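Local structure of tyrosine specific protein phosphatase (Trypanosoma cruzi, 4AZ1) at residues Glu110-Leu115 / Pro182-Thr187; Phe104-Tyr109 / Leu176-Glu181; Pro157-Glu162 / Arg171-Leu176. The protein probably removes phosphate groups from phosphotyrosine residues of other proteins. One frame throughout, in Å; residues are numbered along the deposited sequence.

Contact 1 of 3, residues Glu110-Leu115 / Pro182-Thr187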
loop_
_atom_site.group_PDB
_atom_site.type_symbol
_atom_site.label_atom_id
_atom_site.label_comp_id
_atom_site.label_asym_id
_atom_site.label_seq_id
_atom_site.Cartn_x
_atom_site.Cartn_y
_atom_site.Cartn_z
ATOM N N GLU A 110 -12.278 4.149 -7.331
ATOM C CA GLU A 110 -12.722 5.337 -8.057
ATOM C C GLU A 110 -13.274 4.990 -9.448
ATOM O O GLU A 110 -14.244 5.600 -9.907
ATOM C CB GLU A 110 -11.578 6.354 -8.183
ATOM C CG GLU A 110 -12.016 7.721 -8.721
ATOM C CD GLU A 110 -11.141 8.212 -9.863
ATOM O OE1 GLU A 110 -9.951 7.832 -9.907
ATOM O OE2 GLU A 110 -11.647 8.971 -10.720
ATOM N N LYS A 111 -12.657 4.009 -10.106
ATOM C CA LYS A 111 -13.080 3.612 -11.447
ATOM C C LYS A 111 -14.210 2.587 -11.436
ATOM O O LYS A 111 -14.735 2.243 -12.497
ATOM C CB LYS A 111 -11.891 3.083 -12.264
ATOM C CG LYS A 111 -10.903 4.165 -12.641
ATOM C CD LYS A 111 -11.603 5.252 -13.439
ATOM C CE LYS A 111 -10.685 6.431 -13.709
ATOM N NZ LYS A 111 -11.291 7.398 -14.698
ATOM N N LYS A 112 -14.581 2.115 -10.243
ATOM C CA LYS A 112 -15.679 1.154 -10.095
ATOM C C LYS A 112 -15.392 -0.124 -10.890
ATOM O O LYS A 112 -16.271 -0.673 -11.562
ATOM C CB LYS A 112 -17.029 1.764 -10.532
ATOM C CG LYS A 112 -17.380 3.102 -9.865
ATOM C CD LYS A 112 -17.328 3.005 -8.346
ATOM C CE LYS A 112 -17.356 4.393 -7.690
ATOM N NZ LYS A 112 -16.949 4.342 -6.253
ATOM N N ILE A 113 -14.156 -0.591 -10.814
ATOM C CA ILE A 113 -13.768 -1.798 -11.528
ATOM C C ILE A 113 -14.554 -2.992 -10.978
ATOM O O ILE A 113 -14.676 -3.157 -9.758
ATOM C CB ILE A 113 -12.253 -2.022 -11.433
ATOM C CG1 ILE A 113 -11.516 -0.869 -12.125
ATOM C CG2 ILE A 113 -11.863 -3.369 -12.028
ATOM C CD1 ILE A 113 -11.927 -0.657 -13.590
ATOM N N SER A 114 -15.112 -3.805 -11.872
ATOM C CA SER A 114 -15.959 -4.916 -11.442
ATOM C C SER A 114 -15.216 -6.265 -11.412
ATOM O O SER A 114 -15.598 -7.173 -10.663
ATOM C CB SER A 114 -17.244 -4.966 -12.288
ATOM O OG SER A 114 -17.803 -6.265 -12.333
ATOM N N LEU A 115 -14.138 -6.384 -12.188
ATOM C CA LEU A 115 -13.454 -7.668 -12.310
ATOM C C LEU A 115 -11.944 -7.499 -12.432
ATOM O O LEU A 115 -11.439 -6.776 -13.304
ATOM C CB LEU A 115 -13.993 -8.478 -13.506
ATOM C CG LEU A 115 -13.263 -9.784 -13.851
ATOM C CD1 LEU A 115 -13.350 -10.775 -12.693
ATOM C CD2 LEU A 115 -13.816 -10.419 -15.128
ATOM N N PRO A 182 -20.058 5.380 -0.431
ATOM C CA PRO A 182 -20.707 4.085 -0.665
ATOM C C PRO A 182 -19.707 2.976 -0.994
ATOM O O PRO A 182 -18.726 3.218 -1.706
ATOM C CB PRO A 182 -21.633 4.362 -1.857
ATOM C CG PRO A 182 -21.088 5.594 -2.501
ATOM C CD PRO A 182 -20.510 6.406 -1.387
ATOM N N PRO A 183 -19.942 1.770 -0.450
ATOM C CA PRO A 183 -19.073 0.617 -0.715
ATOM C C PRO A 183 -19.102 0.205 -2.187
ATOM O O PRO A 183 -20.081 0.475 -2.884
ATOM C CB PRO A 183 -19.663 -0.494 0.165
ATOM C CG PRO A 183 -21.070 -0.039 0.517
ATOM C CD PRO A 183 -21.039 1.458 0.494
ATOM N N HIS A 184 -18.028 -0.423 -2.653
ATOM C CA HIS A 184 -17.973 -0.929 -4.016
ATOM C C HIS A 184 -17.579 -2.401 -4.016
ATOM O O HIS A 184 -16.497 -2.765 -3.530
ATOM C CB HIS A 184 -16.985 -0.126 -4.873
ATOM C CG HIS A 184 -16.747 -0.717 -6.233
ATOM N ND1 HIS A 184 -17.687 -0.664 -7.244
ATOM C CD2 HIS A 184 -15.688 -1.386 -6.745
ATOM C CE1 HIS A 184 -17.214 -1.270 -8.317
ATOM N NE2 HIS A 184 -16.003 -1.717 -8.045
ATOM N N LYS A 185 -18.457 -3.242 -4.557
ATOM C CA LYS A 185 -18.192 -4.674 -4.667
ATOM C C LYS A 185 -17.435 -4.979 -5.949
ATOM O O LYS A 185 -17.674 -4.356 -6.982
ATOM C CB LYS A 185 -19.502 -5.459 -4.665
ATOM C CG LYS A 185 -20.294 -5.333 -3.373
ATOM C CD LYS A 185 -21.549 -6.185 -3.409
ATOM C CE LYS A 185 -22.264 -6.136 -2.068
ATOM N NZ LYS A 185 -23.441 -7.042 -2.040
ATOM N N PHE A 186 -16.510 -5.928 -5.878
ATOM C CA PHE A 186 -15.849 -6.427 -7.074
ATOM C C PHE A 186 -15.394 -7.870 -6.864
ATOM O O PHE A 186 -15.330 -8.363 -5.724
ATOM C CB PHE A 186 -14.690 -5.504 -7.505
ATOM C CG PHE A 186 -13.420 -5.681 -6.706
ATOM C CD1 PHE A 186 -13.263 -5.062 -5.473
ATOM C CD2 PHE A 186 -12.374 -6.457 -7.204
ATOM C CE1 PHE A 186 -12.086 -5.214 -4.741
ATOM C CE2 PHE A 186 -11.189 -6.622 -6.485
ATOM C CZ PHE A 186 -11.045 -5.991 -5.249
ATOM N N THR A 187 -15.121 -8.555 -7.970
ATOM C CA THR A 187 -14.647 -9.932 -7.921
ATOM C C THR A 187 -13.179 -9.974 -8.367
ATOM O O THR A 187 -12.826 -9.406 -9.409
ATOM C CB THR A 187 -15.529 -10.831 -8.814
ATOM O OG1 THR A 187 -16.908 -10.663 -8.449
ATOM C CG2 THR A 187 -15.150 -12.289 -8.661
HETATM O O HOH W 1 -19.499 2.439 -5.279
#

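Contact 2 of 3, residues Phe104-Tyr109 / Leu176-Glu181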
loop_
_atom_site.group_PDB
_atom_site.type_symbol
_atom_site.label_atom_id
_atom_site.label_comp_id
_atom_site.label_asym_id
_atom_site.label_seq_id
_atom_site.Cartn_x
_atom_site.Cartn_y
_atom_site.Cartn_z
ATOM N N PHE A 104 -3.457 1.182 -6.153
ATOM C CA PHE A 104 -4.139 0.166 -6.943
ATOM C C PHE A 104 -5.589 0.063 -6.468
ATOM O O PHE A 104 -6.529 0.099 -7.275
ATOM C CB PHE A 104 -3.404 -1.164 -6.794
ATOM C CG PHE A 104 -4.010 -2.308 -7.577
ATOM C CD1 PHE A 104 -3.938 -2.342 -8.964
ATOM C CD2 PHE A 104 -4.619 -3.366 -6.917
ATOM C CE1 PHE A 104 -4.476 -3.415 -9.677
ATOM C CE2 PHE A 104 -5.167 -4.440 -7.626
ATOM C CZ PHE A 104 -5.092 -4.464 -8.999
ATOM N N LEU A 105 -5.767 -0.036 -5.155
ATOM C CA LEU A 105 -7.105 -0.175 -4.577
ATOM C C LEU A 105 -7.941 1.076 -4.820
ATOM O O LEU A 105 -9.157 0.995 -5.073
ATOM C CB LEU A 105 -7.026 -0.484 -3.075
ATOM C CG LEU A 105 -6.330 -1.802 -2.704
ATOM C CD1 LEU A 105 -6.390 -2.090 -1.190
ATOM C CD2 LEU A 105 -6.893 -2.969 -3.478
ATOM N N ALA A 106 -7.293 2.235 -4.735
ATOM C CA ALA A 106 -7.986 3.498 -4.967
ATOM C C ALA A 106 -8.495 3.563 -6.402
ATOM O O ALA A 106 -9.592 4.076 -6.666
ATOM C CB ALA A 106 -7.067 4.674 -4.688
ATOM N N MET A 107 -7.676 3.067 -7.326
ATOM C CA MET A 107 -8.055 2.987 -8.729
ATOM C C MET A 107 -9.278 2.101 -8.885
ATOM O O MET A 107 -10.247 2.505 -9.524
ATOM C CB MET A 107 -6.903 2.442 -9.578
ATOM C CG MET A 107 -7.220 2.349 -11.071
ATOM S SD MET A 107 -7.987 0.771 -11.553
ATOM C CE MET A 107 -6.776 -0.378 -10.869
ATOM N N LEU A 108 -9.232 0.902 -8.296
ATOM C CA LEU A 108 -10.354 -0.027 -8.382
ATOM C C LEU A 108 -11.611 0.652 -7.882
ATOM O O LEU A 108 -12.696 0.495 -8.457
ATOM C CB LEU A 108 -10.099 -1.262 -7.524
ATOM C CG LEU A 108 -8.991 -2.193 -7.981
ATOM C CD1 LEU A 108 -8.924 -3.396 -7.049
ATOM C CD2 LEU A 108 -9.288 -2.611 -9.424
ATOM N N TYR A 109 -11.449 1.424 -6.812
ATOM C CA TYR A 109 -12.575 2.047 -6.150
ATOM C C TYR A 109 -13.140 3.216 -6.943
ATOM O O TYR A 109 -14.346 3.290 -7.166
ATOM C CB TYR A 109 -12.185 2.512 -4.744
ATOM C CG TYR A 109 -13.356 3.087 -3.997
ATOM C CD1 TYR A 109 -14.283 2.253 -3.373
ATOM C CD2 TYR A 109 -13.561 4.461 -3.935
ATOM C CE1 TYR A 109 -15.375 2.777 -2.700
ATOM C CE2 TYR A 109 -14.654 4.993 -3.258
ATOM C CZ TYR A 109 -15.551 4.145 -2.643
ATOM O OH TYR A 109 -16.635 4.665 -1.974
ATOM N N LEU A 176 -14.779 -2.943 -1.407
ATOM C CA LEU A 176 -13.899 -1.809 -1.135
ATOM C C LEU A 176 -14.711 -0.678 -0.544
ATOM O O LEU A 176 -15.805 -0.369 -1.046
ATOM C CB LEU A 176 -13.228 -1.328 -2.421
ATOM C CG LEU A 176 -11.899 -1.992 -2.758
ATOM C CD1 LEU A 176 -11.462 -1.647 -4.183
ATOM C CD2 LEU A 176 -10.865 -1.534 -1.754
ATOM N N GLN A 177 -14.192 -0.060 0.519
ATOM C CA GLN A 177 -14.878 1.071 1.116
ATOM C C GLN A 177 -13.930 2.181 1.592
ATOM O O GLN A 177 -12.840 1.901 2.108
ATOM C CB GLN A 177 -15.760 0.603 2.279
ATOM C CG GLN A 177 -16.893 1.579 2.588
ATOM C CD GLN A 177 -17.790 1.106 3.724
ATOM O OE1 GLN A 177 -17.630 -0.005 4.238
ATOM N NE2 GLN A 177 -18.736 1.952 4.124
ATOM N N ARG A 178 -14.351 3.434 1.394
ATOM C CA ARG A 178 -13.729 4.599 2.026
ATOM C C ARG A 178 -14.739 5.123 3.026
ATOM O O ARG A 178 -15.945 4.958 2.828
ATOM C CB ARG A 178 -13.436 5.720 1.020
ATOM C CG ARG A 178 -12.696 5.308 -0.243
ATOM C CD ARG A 178 -12.305 6.534 -1.071
ATOM N NE ARG A 178 -11.005 7.065 -0.669
ATOM C CZ ARG A 178 -9.878 6.865 -1.345
ATOM N NH1 ARG A 178 -9.886 6.163 -2.468
ATOM N NH2 ARG A 178 -8.741 7.376 -0.903
ATOM N N ALA A 179 -14.267 5.765 4.088
ATOM C CA ALA A 179 -15.180 6.297 5.099
ATOM C C ALA A 179 -16.136 7.343 4.526
ATOM O O ALA A 179 -15.732 8.205 3.736
ATOM C CB ALA A 179 -14.409 6.867 6.276
ATOM N N ASP A 180 -17.403 7.242 4.926
ATOM C CA ASP A 180 -18.461 8.161 4.500
ATOM C C ASP A 180 -18.707 8.159 2.984
ATOM O O ASP A 180 -19.213 9.138 2.428
ATOM C CB ASP A 180 -18.194 9.583 5.017
ATOM C CG ASP A 180 -17.895 9.617 6.510
ATOM O OD1 ASP A 180 -18.431 8.763 7.252
ATOM O OD2 ASP A 180 -17.116 10.496 6.942
ATOM N N GLU A 181 -18.352 7.059 2.322
ATOM C CA GLU A 181 -18.657 6.893 0.907
ATOM C C GLU A 181 -19.281 5.520 0.658
ATOM O O GLU A 181 -19.086 4.598 1.449
ATOM C CB GLU A 181 -17.401 7.099 0.043
ATOM C CG GLU A 181 -16.865 8.527 0.061
ATOM C CD GLU A 181 -15.872 8.801 -1.057
ATOM O OE1 GLU A 181 -16.044 8.248 -2.165
ATOM O OE2 GLU A 181 -14.918 9.575 -0.825
#

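Contact 3 of 3, residues Pro157-Glu162 / Arg171-Leu176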
loop_
_atom_site.group_PDB
_atom_site.type_symbol
_atom_site.label_atom_id
_atom_site.label_comp_id
_atom_site.label_asym_id
_atom_site.label_seq_id
_atom_site.Cartn_x
_atom_site.Cartn_y
_atom_site.Cartn_z
ATOM N N PRO A 157 -19.574 -10.531 2.994
ATOM C CA PRO A 157 -20.198 -11.345 4.047
ATOM C C PRO A 157 -21.229 -12.328 3.508
ATOM O O PRO A 157 -21.517 -13.330 4.169
ATOM C CB PRO A 157 -20.922 -10.311 4.927
ATOM C CG PRO A 157 -20.245 -9.021 4.656
ATOM C CD PRO A 157 -19.730 -9.084 3.240
ATOM N N GLY A 158 -21.792 -12.037 2.341
ATOM C CA GLY A 158 -22.860 -12.863 1.812
ATOM C C GLY A 158 -22.415 -13.677 0.617
ATOM O O GLY A 158 -23.241 -14.150 -0.163
ATOM N N LYS A 159 -21.102 -13.843 0.471
ATOM C CA LYS A 159 -20.562 -14.596 -0.647
ATOM C C LYS A 159 -19.118 -15.005 -0.358
ATOM O O LYS A 159 -18.204 -14.197 -0.509
ATOM C CB LYS A 159 -20.641 -13.744 -1.914
ATOM C CG LYS A 159 -20.787 -14.526 -3.201
ATOM C CD LYS A 159 -21.115 -13.591 -4.355
ATOM C CE LYS A 159 -21.206 -14.351 -5.667
ATOM N NZ LYS A 159 -21.393 -13.429 -6.819
ATOM N N ALA A 160 -18.915 -16.261 0.040
ATOM C CA ALA A 160 -17.589 -16.760 0.432
ATOM C C ALA A 160 -16.609 -16.966 -0.735
ATOM O O ALA A 160 -17.018 -17.104 -1.897
ATOM C CB ALA A 160 -17.729 -18.046 1.232
ATOM N N TYR A 161 -15.315 -16.995 -0.412
ATOM C CA TYR A 161 -14.276 -17.274 -1.405
ATOM C C TYR A 161 -14.546 -18.639 -2.023
ATOM O O TYR A 161 -14.922 -19.568 -1.312
ATOM C CB TYR A 161 -12.902 -17.346 -0.743
ATOM C CG TYR A 161 -12.241 -16.032 -0.380
ATOM C CD1 TYR A 161 -12.885 -14.811 -0.561
ATOM C CD2 TYR A 161 -10.956 -16.023 0.161
ATOM C CE1 TYR A 161 -12.257 -13.610 -0.216
ATOM C CE2 TYR A 161 -10.320 -14.837 0.511
ATOM C CZ TYR A 161 -10.976 -13.634 0.324
ATOM O OH TYR A 161 -10.342 -12.457 0.672
ATOM N N GLU A 162 -14.349 -18.775 -3.334
ATOM C CA GLU A 162 -14.534 -20.076 -3.990
ATOM C C GLU A 162 -13.199 -20.618 -4.494
ATOM O O GLU A 162 -12.431 -19.895 -5.125
ATOM C CB GLU A 162 -15.532 -19.965 -5.145
ATOM C CG GLU A 162 -16.910 -19.458 -4.719
ATOM C CD GLU A 162 -17.831 -19.204 -5.902
ATOM O OE1 GLU A 162 -17.406 -19.464 -7.050
ATOM O OE2 GLU A 162 -18.976 -18.744 -5.686
ATOM N N ARG A 171 -11.785 -17.653 -6.528
ATOM C CA ARG A 171 -12.625 -16.472 -6.725
ATOM C C ARG A 171 -12.891 -15.808 -5.390
ATOM O O ARG A 171 -13.389 -16.448 -4.460
ATOM C CB ARG A 171 -13.944 -16.845 -7.409
ATOM C CG ARG A 171 -13.728 -17.457 -8.772
ATOM C CD ARG A 171 -14.995 -17.551 -9.631
ATOM N NE ARG A 171 -14.582 -17.861 -11.002
ATOM C CZ ARG A 171 -14.522 -19.091 -11.513
ATOM N NH1 ARG A 171 -14.894 -20.145 -10.785
ATOM N NH2 ARG A 171 -14.105 -19.261 -12.761
ATOM N N ARG A 172 -12.551 -14.525 -5.307
ATOM C CA ARG A 172 -12.718 -13.755 -4.082
ATOM C C ARG A 172 -13.709 -12.633 -4.352
ATOM O O ARG A 172 -13.527 -11.841 -5.282
ATOM C CB ARG A 172 -11.366 -13.186 -3.623
ATOM C CG ARG A 172 -10.288 -14.258 -3.396
ATOM C CD ARG A 172 -8.984 -13.673 -2.861
ATOM N NE ARG A 172 -8.043 -14.732 -2.505
ATOM C CZ ARG A 172 -7.067 -15.187 -3.296
ATOM N NH1 ARG A 172 -6.878 -14.675 -4.505
ATOM N NH2 ARG A 172 -6.276 -16.161 -2.867
ATOM N N TYR A 173 -14.776 -12.593 -3.568
ATOM C CA TYR A 173 -15.786 -11.553 -3.718
ATOM C C TYR A 173 -15.519 -10.537 -2.617
ATOM O O TYR A 173 -15.552 -10.854 -1.421
ATOM C CB TYR A 173 -17.214 -12.156 -3.659
ATOM C CG TYR A 173 -17.371 -13.266 -4.681
ATOM C CD1 TYR A 173 -17.636 -12.976 -6.021
ATOM C CD2 TYR A 173 -17.197 -14.597 -4.322
ATOM C CE1 TYR A 173 -17.740 -13.987 -6.970
ATOM C CE2 TYR A 173 -17.310 -15.611 -5.256
ATOM C CZ TYR A 173 -17.577 -15.299 -6.580
ATOM O OH TYR A 173 -17.687 -16.302 -7.513
ATOM N N LEU A 174 -15.239 -9.314 -3.039
ATOM C CA LEU A 174 -14.640 -8.326 -2.164
ATOM C C LEU A 174 -15.467 -7.044 -2.108
ATOM O O LEU A 174 -16.256 -6.743 -3.016
ATOM C CB LEU A 174 -13.205 -8.037 -2.642
ATOM C CG LEU A 174 -12.258 -9.245 -2.564
ATOM C CD1 LEU A 174 -10.981 -9.030 -3.376
ATOM C CD2 LEU A 174 -11.912 -9.564 -1.099
ATOM N N ILE A 175 -15.302 -6.301 -1.023
ATOM C CA ILE A 175 -15.952 -5.007 -0.888
ATOM C C ILE A 175 -14.911 -3.947 -0.544
ATOM O O ILE A 175 -14.215 -4.053 0.477
ATOM C CB ILE A 175 -17.075 -5.046 0.186
ATOM C CG1 ILE A 175 -18.129 -6.102 -0.182
ATOM C CG2 ILE A 175 -17.733 -3.695 0.312
ATOM C CD1 ILE A 175 -19.263 -6.246 0.852
ATOM N N LEU A 176 -14.779 -2.943 -1.407
ATOM C CA LEU A 176 -13.899 -1.809 -1.135
ATOM C C LEU A 176 -14.711 -0.678 -0.544
ATOM O O LEU A 176 -15.805 -0.369 -1.046
ATOM C CB LEU A 176 -13.228 -1.328 -2.421
ATOM C CG LEU A 176 -11.899 -1.992 -2.758
ATOM C CD1 LEU A 176 -11.462 -1.647 -4.183
ATOM C CD2 LEU A 176 -10.865 -1.534 -1.754
HETATM O O HOH W 2 -15.718 -13.538 -0.782
#

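Contact 1 of 3, residues Glu110-Leu115 / Pro182-Thr187
His-184 and Ile-113 make one of two hydrogen bonds between the loop 110-115 and strand 184-191. With CG anti to its backbone N (chi1 172°), the imidazole of His-184 donates from NE2 to Ile-113 O at 2.6 Å, nearly straight, with the acceptor close to the ring plane but the donor well above the carbonyl plane. Histidine suits the place because its N-H sits on a rigid ring long enough to reach a carbonyl. Thr-187 N donates to Ser-114 O (3.1 Å), and Leu-115 CA approaches Thr-187 O at 3.4 Å as a C-H...O contact within the parallel bridge that these two residues form.

The apolar contact is on the ring face: Lys-112 CA lies 3.7 Å from the His-184 centroid. The lysine chain bends at chi2, which puts CD 3.8 Å from His-184 ND1; NZ hydrogen-bonds to Tyr-109 O and makes a cation-pi contact with the Tyr-109 ring. A water accepts weakly from that NZ and donates to Pro-183 O.

Lys-112 follows helix 101-110, in the Schellman motif that closes it. Strand 115-118 lies between 184-191 and 222-225, while Phe-186 packs on Leu-108 of helix 101-110 and on Leu-174 and Leu-176 of strand 169-177.

Contact 2 of 3, residues Phe104-Tyr109 / Leu176-Glu181
CG of Tyr-109 stands anti to its backbone N (chi1 -176°), and CG of Arg-178 stands anti to its own carbonyl carbon (chi1 -50°); between them these torsions bring the phenol ring against the arginine chain. Arg-178 CG sits over one face of the ring, 3.9 Å from the centroid and displaced toward the rim, and CD continues past CE2 at 3.6 Å. The chain then bends at chi3, and the guanidinium, its plane 60° from that of the ring, presents an edge to Ala-106, with NH1 3.9 Å from CB. Alanine's short side chain lets the guanidinium edge come close to the helix.

Leu-176 meets the same ring from the strand. Its CB is 3.9 Å from Tyr-109 CD1, and its carbonyl oxygen lies near the ring plane, 3.6 Å from CE1. The branched end of the leucine slides past the tyrosine in the opposite direction toward the helix, where CD1 touches Leu-108 CB at 3.6 Å and CD2 approaches Leu-105 CB. Leucine fits here because its two methyls divide between these neighbours, about one turn apart on the same side of the helix.

The phenol oxygen reaches the turn that follows the strand. Tyr-109 OH lies 3.3 Å from Glu-181 CB, and Glu-181 OE1 is near the plane of the ring at its edge. Arg-178 to Glu-181 form a type II turn, and the hydroxyl hydrogen-bonds to Pro-182 O just beyond it.

No hydrogen bond joins the two segments directly. The chemistry is therefore that of a largely apolar, buried interface: leucines and the tyrosine ring supply the packing, the methylenes of Arg-178 extend it, and the tyrosine hydroxyl finds its polar partner immediately outside, in the backbone of Pro-182.

Contact 3 of 3, residues Pro157-Glu162 / Arg171-Leu176
Glu-162 and Arg-171 pair through their backbones as an antiparallel hydrogen-bonded pair. Glu-162 N donates to Arg-171 O at 2.8 Å and Arg-171 N to Glu-162 O at 2.7 Å, both nearly straight. Residues 157-161 leave this pairing, and a water bridges the gap, donating to Lys-159 O and to Tyr-173 O.

Two aromatic rings carry the side-chain packing. Lys-159, extended beyond CG, lies across one face of Tyr-173, with CE over the ring centre at 3.7 Å. Its NZ makes an off-centre cation-pi contact, 4.2 Å from the centroid, so the long lysine serves both as aliphatic cover and as charge. Ala-160 O approaches the edge of the same ring. Tyr-161 offers its broad face to Arg-172: CG of the arginine sits over the ring centre, 3.7 Å from the centroid. Arginine suits the place because its methylenes cover the ring while its guanidinium, almost perpendicular to it, reaches Gln-190 and Gln-188 through NH1 and makes a cation-pi contact with Trp-134. Tyr-161 OH is held by Pro-135 O.

Smaller apolar contacts extend the packing, as Pro-157 CD meets Ile-175 CD1 at 3.7 Å and Leu-174 CD2 approaches Tyr-161 CE1. Near the rings, the Glu-162 carboxylate lies beside Tyr-173 OH; its OE1 is 4.6 Å from Arg-171 NH1, too far for a salt bridge.

The arrangement is that of a beta hairpin, strands 151-164 and 169-177, whose first strand departs at 157-161 and pairs again at Asp-156, within the mixed sheet of the phosphatase fold.

All three contacts gather on one side of the chain's centre, around strand 169-177 and its neighbours in the mixed sheet. Contacts 1 and 2 have centres about 8 Å apart, contacts 1 and 3 about 12 Å, and contacts 2 and 3 about 16 Å. Along the chain, helix 101-110 and the loop after it come first, then the hairpin of contact 3, then the turn leading into strand 184-191; the segments of contacts 1 and 2 alternate. Leu-176 lies in both ranges 2 and 3, though it carries only contact 2, and its N bonds to His-184 O of contact 1. Contact 2 sets helix 101-110 against the sheet, contact 1 ties the following loop to strand 184-191, and contact 3 joins strands 151-164 and 169-177.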